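Local coordinates for putative hydrolase (Chromobacterium violaceum, PDB 3MCW), which probably acts as a hydrolase of the isochorismatase family, with a nicotinamidase-related fold, although its substrate is not established, at residues Leu143-Lys153 with Ala163-Leu174; Gly43-Leu53 with Ser184-Gly192. All coordinates share one frame; numbering follows the deposited sequence. Where two conformers were deposited one is given.

Contact 1. Residues Leu143-Lys153 with Ala163-Leu174. With EDO (1,2-ethanediol), chain J.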
loop_
_atom_site.group_PDB
_atom_site.type_symbol
_atom_site.label_atom_id
_atom_site.label_comp_id
_atom_site.label_asym_id
_atom_site.label_seq_id
_atom_site.Cartn_x
_atom_site.Cartn_y
_atom_site.Cartn_z
ATOM N N LEU A 143 -9.673 10.784 -0.276
ATOM C CA LEU A 143 -8.629 10.934 -1.276
ATOM C C LEU A 143 -9.167 11.816 -2.386
ATOM O O LEU A 143 -10.121 11.430 -3.086
ATOM C CB LEU A 143 -8.215 9.555 -1.803
ATOM C CG LEU A 143 -7.112 9.588 -2.842
ATOM C CD1 LEU A 143 -5.852 10.248 -2.347
ATOM C CD2 LEU A 143 -6.782 8.151 -3.248
ATOM N N ALA A 144 -8.596 13.011 -2.557
ATOM C CA ALA A 144 -9.019 13.984 -3.566
ATOM C C ALA A 144 -8.348 13.608 -4.871
ATOM O O ALA A 144 -7.256 14.080 -5.202
ATOM C CB ALA A 144 -8.674 15.417 -3.135
ATOM N N GLU A 145 -9.000 12.742 -5.632
ATOM C CA GLU A 145 -8.311 12.071 -6.730
ATOM C C GLU A 145 -7.921 13.003 -7.881
ATOM O O GLU A 145 -6.970 12.761 -8.589
ATOM C CB GLU A 145 -9.086 10.842 -7.224
ATOM C CG GLU A 145 -10.392 11.153 -7.881
ATOM C CD GLU A 145 -10.269 11.491 -9.359
ATOM O OE1 GLU A 145 -9.316 11.032 -10.022
ATOM O OE2 GLU A 145 -11.167 12.213 -9.856
ATOM N N ASP A 146 -8.713 14.066 -8.076
ATOM C CA ASP A 146 -8.393 15.076 -9.088
ATOM C C ASP A 146 -7.192 15.928 -8.739
ATOM O O ASP A 146 -6.648 16.619 -9.587
ATOM C CB ASP A 146 -9.609 15.929 -9.430
ATOM C CG ASP A 146 -10.158 16.714 -8.256
ATOM O OD1 ASP A 146 -10.162 16.197 -7.115
ATOM O OD2 ASP A 146 -10.658 17.837 -8.464
ATOM N N GLY A 147 -6.788 15.898 -7.454
ATOM C CA GLY A 147 -5.557 16.504 -6.999
ATOM C C GLY A 147 -4.395 15.555 -6.942
ATOM O O GLY A 147 -3.347 15.869 -6.382
ATOM N N CYS A 148 -4.534 14.367 -7.516
ATOM C CA CYS A 148 -3.475 13.387 -7.576
ATOM C C CYS A 148 -3.118 13.115 -9.027
ATOM O O CYS A 148 -3.964 13.250 -9.927
ATOM C CB CYS A 148 -3.904 12.052 -6.946
ATOM S SG CYS A 148 -4.281 12.157 -5.185
ATOM N N PHE A 149 -1.896 12.685 -9.276
ATOM C CA PHE A 149 -1.537 12.197 -10.596
ATOM C C PHE A 149 -0.474 11.114 -10.460
ATOM O O PHE A 149 0.178 10.986 -9.406
ATOM C CB PHE A 149 -1.088 13.339 -11.545
ATOM C CG PHE A 149 0.224 13.993 -11.269
ATOM C CD1 PHE A 149 0.298 15.093 -10.446
ATOM C CD2 PHE A 149 1.354 13.584 -11.929
ATOM C CE1 PHE A 149 1.474 15.774 -10.287
ATOM C CE2 PHE A 149 2.546 14.248 -11.781
ATOM C CZ PHE A 149 2.599 15.348 -10.971
ATOM N N THR A 150 -0.298 10.360 -11.540
ATOM C CA THR A 150 0.697 9.327 -11.619
ATOM C C THR A 150 1.224 9.251 -13.055
ATOM O O THR A 150 0.964 10.162 -13.848
ATOM C CB THR A 150 0.168 7.991 -11.057
ATOM O OG1 THR A 150 1.275 7.111 -10.865
ATOM C CG2 THR A 150 -0.934 7.393 -11.946
ATOM N N PHE A 151 1.973 8.188 -13.333
ATOM C CA PHE A 151 2.752 8.050 -14.549
ATOM C C PHE A 151 2.411 6.746 -15.241
ATOM O O PHE A 151 2.001 5.752 -14.633
ATOM C CB PHE A 151 4.247 8.102 -14.248
ATOM C CG PHE A 151 4.646 9.340 -13.524
ATOM C CD1 PHE A 151 4.846 10.542 -14.207
ATOM C CD2 PHE A 151 4.748 9.360 -12.147
ATOM C CE1 PHE A 151 5.141 11.688 -13.555
ATOM C CE2 PHE A 151 5.088 10.536 -11.488
ATOM C CZ PHE A 151 5.284 11.696 -12.211
ATOM N N ASP A 152 2.645 6.708 -16.553
ATOM C CA ASP A 152 2.540 5.467 -17.325
ATOM C C ASP A 152 3.431 4.398 -16.679
ATOM O O ASP A 152 4.495 4.687 -16.132
ATOM C CB ASP A 152 3.055 5.664 -18.765
ATOM C CG ASP A 152 2.195 6.559 -19.645
ATOM O OD1 ASP A 152 1.231 7.191 -19.168
ATOM O OD2 ASP A 152 2.512 6.617 -20.851
ATOM N N LYS A 153 3.009 3.149 -16.779
ATOM C CA LYS A 153 3.861 2.055 -16.311
ATOM C C LYS A 153 3.478 0.780 -17.035
ATOM O O LYS A 153 2.318 0.492 -17.290
ATOM C CB LYS A 153 3.809 1.847 -14.780
ATOM C CG LYS A 153 4.926 0.906 -14.246
ATOM C CD LYS A 153 4.926 0.695 -12.760
ATOM C CE LYS A 153 5.545 1.855 -12.020
ATOM N NZ LYS A 153 6.933 2.195 -12.487
ATOM N N ALA A 163 -0.945 6.380 -17.628
ATOM C CA ALA A 163 -1.100 6.975 -16.292
ATOM C C ALA A 163 -2.553 6.936 -15.888
ATOM O O ALA A 163 -2.870 6.679 -14.727
ATOM C CB ALA A 163 -0.573 8.397 -16.302
ATOM N N ASP A 164 -3.479 7.229 -16.797
ATOM C CA ASP A 164 -4.914 7.157 -16.493
ATOM C C ASP A 164 -5.331 5.777 -15.990
ATOM O O ASP A 164 -6.075 5.625 -15.030
ATOM C CB ASP A 164 -5.757 7.509 -17.729
ATOM C CG ASP A 164 -5.602 8.952 -18.135
ATOM O OD1 ASP A 164 -5.182 9.155 -19.286
ATOM O OD2 ASP A 164 -5.884 9.861 -17.323
ATOM N N GLU A 165 -4.846 4.740 -16.685
ATOM C CA GLU A 165 -5.183 3.372 -16.316
ATOM C C GLU A 165 -4.570 3.001 -14.974
ATOM O O GLU A 165 -5.204 2.326 -14.167
ATOM C CB GLU A 165 -4.721 2.412 -17.412
ATOM C CG GLU A 165 -5.522 2.520 -18.697
ATOM C CD GLU A 165 -4.957 1.648 -19.797
ATOM O OE1 GLU A 165 -3.783 1.744 -20.154
ATOM O OE2 GLU A 165 -5.746 0.835 -20.301
ATOM N N VAL A 166 -3.328 3.399 -14.744
ATOM C CA VAL A 166 -2.650 3.141 -13.468
ATOM C C VAL A 166 -3.425 3.800 -12.331
ATOM O O VAL A 166 -3.682 3.190 -11.299
ATOM C CB VAL A 166 -1.178 3.619 -13.531
ATOM C CG1 VAL A 166 -0.506 3.535 -12.169
ATOM C CG2 VAL A 166 -0.398 2.854 -14.603
ATOM N N HIS A 167 -3.774 5.057 -12.531
ATOM C CA HIS A 167 -4.549 5.839 -11.573
ATOM C C HIS A 167 -5.873 5.137 -11.276
ATOM O O HIS A 167 -6.259 4.984 -10.125
ATOM C CB HIS A 167 -4.765 7.244 -12.181
ATOM C CG HIS A 167 -5.427 8.256 -11.314
ATOM N ND1 HIS A 167 -4.740 9.142 -10.511
ATOM C CD2 HIS A 167 -6.732 8.595 -11.252
ATOM C CE1 HIS A 167 -5.647 9.946 -9.952
ATOM N NE2 HIS A 167 -6.858 9.635 -10.377
ATOM N N ALA A 168 -6.588 4.729 -12.318
ATOM C CA ALA A 168 -7.898 4.109 -12.147
ATOM C C ALA A 168 -7.819 2.792 -11.355
ATOM O O ALA A 168 -8.737 2.473 -10.593
ATOM C CB ALA A 168 -8.528 3.869 -13.501
HETATM N N MSE A 169 -6.742 2.042 -11.565
HETATM C CA MSE A 169 -6.579 0.784 -10.848
HETATM C C MSE A 169 -6.275 1.057 -9.374
HETATM O O MSE A 169 -6.839 0.408 -8.474
HETATM C CB MSE A 169 -5.548 -0.123 -11.555
HETATM C CG MSE A 169 -6.083 -0.681 -12.877
HETATM SE SE MSE A 169 -4.906 -1.870 -13.876
HETATM C CE MSE A 169 -5.191 -3.369 -12.787
ATOM N N SER A 170 -5.390 2.012 -9.100
ATOM C CA SER A 170 -5.111 2.344 -7.695
ATOM C C SER A 170 -6.319 2.884 -6.976
ATOM O O SER A 170 -6.602 2.480 -5.853
ATOM C CB SER A 170 -3.964 3.326 -7.571
ATOM O OG SER A 170 -2.729 2.731 -7.876
ATOM N N LEU A 171 -7.084 3.765 -7.617
ATOM C CA LEU A 171 -8.293 4.270 -6.975
ATOM C C LEU A 171 -9.268 3.138 -6.629
ATOM O O LEU A 171 -9.897 3.152 -5.586
ATOM C CB LEU A 171 -9.004 5.317 -7.832
ATOM C CG LEU A 171 -8.295 6.650 -8.055
ATOM C CD1 LEU A 171 -9.218 7.547 -8.870
ATOM C CD2 LEU A 171 -7.769 7.278 -6.765
ATOM N N ALA A 172 -9.436 2.187 -7.537
ATOM C CA ALA A 172 -10.333 1.070 -7.278
ATOM C C ALA A 172 -9.854 0.225 -6.096
ATOM O O ALA A 172 -10.674 -0.248 -5.311
ATOM C CB ALA A 172 -10.495 0.220 -8.518
ATOM N N ASN A 173 -8.556 -0.006 -6.010
ATOM C CA ASN A 173 -8.000 -0.758 -4.873
ATOM C C ASN A 173 -8.117 -0.002 -3.558
ATOM O O ASN A 173 -8.247 -0.618 -2.502
ATOM C CB ASN A 173 -6.543 -1.145 -5.145
ATOM C CG ASN A 173 -6.394 -2.296 -6.182
ATOM O OD1 ASN A 173 -7.347 -3.053 -6.439
ATOM N ND2 ASN A 173 -5.237 -2.375 -6.784
ATOM N N LEU A 174 -8.070 1.320 -3.618
ATOM C CA LEU A 174 -8.117 2.153 -2.430
ATOM C C LEU A 174 -9.529 2.404 -1.911
ATOM O O LEU A 174 -9.742 2.448 -0.694
ATOM C CB LEU A 174 -7.406 3.481 -2.693
ATOM C CG LEU A 174 -5.898 3.401 -2.823
ATOM C CD1 LEU A 174 -5.304 4.706 -3.313
ATOM C CD2 LEU A 174 -5.266 3.028 -1.454
HETATM C C1 EDO J . -0.634 4.146 -23.162
HETATM O O1 EDO J . -0.836 2.745 -22.909
HETATM C C2 EDO J . 0.544 4.835 -22.460
HETATM O O2 EDO J . 1.724 4.064 -22.160
#

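Contact 2. Residues Gly43-Leu53 with Ser184-Gly192. With EDO (1,2-ethanediol), chain K.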
loop_
_atom_site.group_PDB
_atom_site.type_symbol
_atom_site.label_atom_id
_atom_site.label_comp_id
_atom_site.label_asym_id
_atom_site.label_seq_id
_atom_site.Cartn_x
_atom_site.Cartn_y
_atom_site.Cartn_z
ATOM N N GLY A 43 -6.296 24.887 -4.981
ATOM C CA GLY A 43 -7.632 25.271 -4.531
ATOM C C GLY A 43 -7.925 24.729 -3.133
ATOM O O GLY A 43 -8.506 25.413 -2.296
ATOM N N LEU A 44 -7.532 23.485 -2.878
ATOM C CA LEU A 44 -7.713 22.899 -1.561
ATOM C C LEU A 44 -6.854 23.659 -0.526
ATOM O O LEU A 44 -7.335 24.026 0.542
ATOM C CB LEU A 44 -7.345 21.422 -1.553
ATOM C CG LEU A 44 -8.267 20.493 -2.341
ATOM C CD1 LEU A 44 -7.610 19.107 -2.463
ATOM C CD2 LEU A 44 -9.627 20.416 -1.697
ATOM N N LEU A 45 -5.596 23.918 -0.870
ATOM C CA LEU A 45 -4.654 24.576 0.047
ATOM C C LEU A 45 -5.151 25.971 0.394
ATOM O O LEU A 45 -5.120 26.376 1.552
ATOM C CB LEU A 45 -3.274 24.613 -0.601
ATOM C CG LEU A 45 -2.125 25.252 0.175
ATOM C CD1 LEU A 45 -2.011 24.641 1.567
ATOM C CD2 LEU A 45 -0.851 25.186 -0.641
ATOM N N GLN A 46 -5.619 26.718 -0.603
ATOM C CA GLN A 46 -6.128 28.065 -0.355
ATOM C C GLN A 46 -7.352 28.042 0.550
ATOM O O GLN A 46 -7.484 28.882 1.444
ATOM C CB GLN A 46 -6.480 28.788 -1.647
ATOM C CG GLN A 46 -6.790 30.285 -1.391
ATOM C CD GLN A 46 -7.269 31.018 -2.601
ATOM O OE1 GLN A 46 -6.686 32.018 -3.011
ATOM N NE2 GLN A 46 -8.346 30.554 -3.174
ATOM N N ALA A 47 -8.265 27.092 0.334
ATOM C CA ALA A 47 -9.428 26.966 1.173
ATOM C C ALA A 47 -9.054 26.620 2.608
ATOM O O ALA A 47 -9.636 27.177 3.561
ATOM C CB ALA A 47 -10.394 25.958 0.607
ATOM N N TRP A 48 -8.112 25.698 2.785
ATOM C CA TRP A 48 -7.654 25.318 4.117
ATOM C C TRP A 48 -7.051 26.513 4.828
ATOM O O TRP A 48 -7.311 26.730 6.019
ATOM C CB TRP A 48 -6.706 24.110 4.063
ATOM C CG TRP A 48 -7.335 22.831 4.542
ATOM C CD1 TRP A 48 -7.110 22.272 5.761
ATOM C CD2 TRP A 48 -8.291 21.993 3.879
ATOM N NE1 TRP A 48 -7.883 21.152 5.907
ATOM C CE2 TRP A 48 -8.622 20.965 4.775
ATOM C CE3 TRP A 48 -8.883 21.982 2.601
ATOM C CZ2 TRP A 48 -9.493 19.931 4.445
ATOM C CZ3 TRP A 48 -9.788 20.981 2.282
ATOM C CH2 TRP A 48 -10.073 19.947 3.206
ATOM N N ARG A 49 -6.197 27.246 4.147
ATOM C CA ARG A 49 -5.575 28.435 4.716
ATOM C C ARG A 49 -6.629 29.486 5.080
ATOM O O ARG A 49 -6.594 30.052 6.168
ATOM C CB ARG A 49 -4.556 29.026 3.745
ATOM C CG ARG A 49 -3.293 28.223 3.625
ATOM C CD ARG A 49 -2.450 28.743 2.489
ATOM N NE ARG A 49 -1.139 28.081 2.484
ATOM C CZ ARG A 49 -0.281 28.075 1.484
ATOM N NH1 ARG A 49 -0.556 28.624 0.321
ATOM N NH2 ARG A 49 0.900 27.501 1.659
ATOM N N ALA A 50 -7.556 29.747 4.169
ATOM C CA ALA A 50 -8.573 30.771 4.383
ATOM C C ALA A 50 -9.448 30.427 5.578
ATOM O O ALA A 50 -9.860 31.322 6.300
ATOM C CB ALA A 50 -9.401 30.951 3.115
ATOM N N ARG A 51 -9.705 29.137 5.801
ATOM C CA ARG A 51 -10.560 28.666 6.875
ATOM C C ARG A 51 -9.780 28.392 8.157
ATOM O O ARG A 51 -10.394 28.109 9.202
ATOM C CB ARG A 51 -11.340 27.432 6.429
ATOM C CG ARG A 51 -12.421 27.723 5.370
ATOM C CD ARG A 51 -13.070 26.431 4.929
ATOM N NE ARG A 51 -14.111 26.602 3.906
ATOM C CZ ARG A 51 -15.334 27.049 4.124
ATOM N NH1 ARG A 51 -15.729 27.412 5.342
ATOM N NH2 ARG A 51 -16.196 27.160 3.102
ATOM N N GLY A 52 -8.455 28.461 8.111
ATOM C CA GLY A 52 -7.669 28.184 9.302
ATOM C C GLY A 52 -7.730 26.743 9.768
ATOM O O GLY A 52 -7.623 26.479 10.963
ATOM N N LEU A 53 -7.875 25.818 8.833
ATOM C CA LEU A 53 -7.975 24.396 9.148
ATOM C C LEU A 53 -6.584 23.734 9.154
ATOM O O LEU A 53 -5.634 24.244 8.565
ATOM C CB LEU A 53 -8.898 23.738 8.119
ATOM C CG LEU A 53 -10.354 24.094 8.264
ATOM C CD1 LEU A 53 -11.111 23.618 7.018
ATOM C CD2 LEU A 53 -10.908 23.429 9.534
ATOM N N SER A 184 -12.201 17.154 -5.430
ATOM C CA SER A 184 -11.950 18.383 -4.694
ATOM C C SER A 184 -13.189 19.265 -4.623
ATOM O O SER A 184 -13.386 19.900 -3.597
ATOM C CB SER A 184 -10.771 19.160 -5.269
ATOM O OG SER A 184 -11.004 19.621 -6.581
ATOM N N ALA A 185 -14.029 19.320 -5.662
ATOM C CA ALA A 185 -15.244 20.146 -5.606
ATOM C C ALA A 185 -16.136 19.656 -4.473
ATOM O O ALA A 185 -16.750 20.477 -3.757
ATOM C CB ALA A 185 -15.976 20.155 -6.930
ATOM N N ASP A 186 -16.282 18.344 -4.323
ATOM C CA ASP A 186 -17.079 17.670 -3.254
ATOM C C ASP A 186 -16.588 18.136 -1.887
ATOM O O ASP A 186 -17.316 18.424 -0.946
ATOM C CB ASP A 186 -16.894 16.104 -3.227
ATOM C CG ASP A 186 -17.309 15.376 -4.535
ATOM O OD1 ASP A 186 -18.269 15.856 -5.200
ATOM O OD2 ASP A 186 -16.680 14.308 -4.868
ATOM N N ILE A 187 -15.271 18.069 -1.766
ATOM C CA ILE A 187 -14.580 18.382 -0.522
ATOM C C ILE A 187 -14.823 19.868 -0.152
ATOM O O ILE A 187 -15.147 20.204 0.992
ATOM C CB ILE A 187 -13.084 18.071 -0.660
ATOM C CG1 ILE A 187 -12.858 16.555 -0.674
ATOM C CG2 ILE A 187 -12.317 18.750 0.476
ATOM C CD1 ILE A 187 -11.567 16.121 -1.335
ATOM N N LEU A 188 -14.660 20.759 -1.124
ATOM C CA LEU A 188 -14.826 22.182 -0.878
ATOM C C LEU A 188 -16.246 22.483 -0.481
ATOM O O LEU A 188 -16.469 23.310 0.415
ATOM C CB LEU A 188 -14.402 22.987 -2.107
ATOM C CG LEU A 188 -12.907 22.963 -2.438
ATOM C CD1 LEU A 188 -12.670 23.604 -3.821
ATOM C CD2 LEU A 188 -12.071 23.635 -1.332
ATOM N N ALA A 189 -17.215 21.824 -1.103
ATOM C CA ALA A 189 -18.611 22.007 -0.716
ATOM C C ALA A 189 -18.835 21.519 0.712
ATOM O O ALA A 189 -19.530 22.158 1.509
ATOM C CB ALA A 189 -19.520 21.282 -1.688
ATOM N N ALA A 190 -18.227 20.389 1.066
ATOM C CA ALA A 190 -18.399 19.816 2.406
ATOM C C ALA A 190 -17.821 20.728 3.494
ATOM O O ALA A 190 -18.387 20.809 4.606
ATOM C CB ALA A 190 -17.768 18.428 2.489
ATOM N N LEU A 191 -16.738 21.441 3.196
ATOM C CA LEU A 191 -16.198 22.394 4.167
ATOM C C LEU A 191 -17.230 23.446 4.569
ATOM O O LEU A 191 -17.299 23.831 5.726
ATOM C CB LEU A 191 -14.980 23.103 3.624
ATOM C CG LEU A 191 -13.724 22.282 3.393
ATOM C CD1 LEU A 191 -12.612 23.140 2.837
ATOM C CD2 LEU A 191 -13.280 21.575 4.687
ATOM N N GLY A 192 -18.011 23.908 3.601
ATOM C CA GLY A 192 -19.037 24.896 3.847
ATOM C C GLY A 192 -20.189 24.444 4.717
ATOM O O GLY A 192 -20.949 25.285 5.175
HETATM C C1 EDO K . -15.328 25.192 8.698
HETATM O O1 EDO K . -16.223 25.722 9.702
HETATM C C2 EDO K . -14.207 26.155 8.476
HETATM O O2 EDO K . -14.621 27.312 7.754
HETATM O O HOH W 1 -14.565 25.662 0.809
#

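Contact 1. Residues Leu143-Lys153 with Ala163-Leu174
His167 of helix 163-174 reaches across to Glu145, in the bend after the strand. With CG anti to the backbone N (chi1 -174°), CB lies 3.8 Å from Thr150 CG2, a methyl that also sits near the ring plane at the edge. CE1 comes 3.4 Å from Glu145 O. At the tip, NE2 donates to Glu145 OE1 at 2.8 Å. The N-H...O angle of 167° and an acceptor close to the imidazole plane mark a straight bond, while the carboxylate is turned 66° from the ring. ND1 is bonded to Thr123, so both ring nitrogens are held and rotation about chi2 is restricted. Glu145 CB meanwhile rests on Leu171, 3.7 Å from CD1. At the other end Ala163 N gives its hydrogen to Asp152 OD1 at 2.8 Å, from above the carboxylate plane. A carboxylate at the N-terminal end of the helix would be expected to interact favourably with its dipole. Toward the C-terminal end of the helix, Leu143 CD2 meets Leu174 CD1 at 3.7 Å. The helix thus lies along strand 140-149 and its continuation, with helix 123-136 touching Val166 and Leu174, and Met169 packing on Met169 of the second subunit.

Contact 2. Residues Gly43-Leu53 with Ser184-Gly192
Leu191 has CG anti to its carbonyl carbon (chi1 -67°) and an extended chi2, which together turn its isobutyl group toward Trp48, whose own chi1 of -106° departs from the staggered values. The indole and Leu191 cross at about a right angle: CD2 stands over the face of the six-membered ring, 4.3 Å from its centroid, a CH-pi contact, and CD1 approaches Trp48 CZ3 at 3.6 Å. Ile187 comes instead at the ring edge, in plane, with CG2 3.7 Å from Trp48 CH2; the same methyl meets Leu44 CD2 at 3.8 Å. Beside them, the Ala47 CB and Leu188 CD2 pair, at 3.5 Å, is closer than usual for carbons. Helices 43-51 and 184-191 run nearly parallel (11°) with axes 10.7 Å apart, side by side on the parallel sheet: Leu44 and Ile187 both touch strand 140-149, and Trp48 packs on Leu15 of strand 14-18. Arg51, extended from CG to NE, lays one guanidinium face over the Leu191-Gly192 backbone. Its NH1 donates to O2 of a 1,2-ethanediol at 2.7 Å, and NH2 reaches a water that in turn donates to Leu188 O. The chemistry is therefore an apolar interior built round Leu191, with Trp48 at its side, and a polar margin where Arg51 links the two helices through a water.

Overall arrangement
Both contacts belong to one alpha/beta fold around a parallel six-stranded sheet, and contact 1 is nested in the chain loop that contact 2 closes. Their centres are 22 Å apart, yet they meet at the bend 144-147. There Asp146 OD2 lies 2.6 Å from Ser184 OG, a probable hydrogen bond at the start of helix 184-191, and Ala144 CB sits 3.5 Å from Ile187 CD1 and 3.9 Å from Leu44 CD1. The bend thus faces contact 2 through Ala144 and Asp146, and contact 1 through Glu145. The ethanediols, probably from the crystallisation liquor, touch Asp152 in one contact and Arg51 in the other, and by themselves identify no active site.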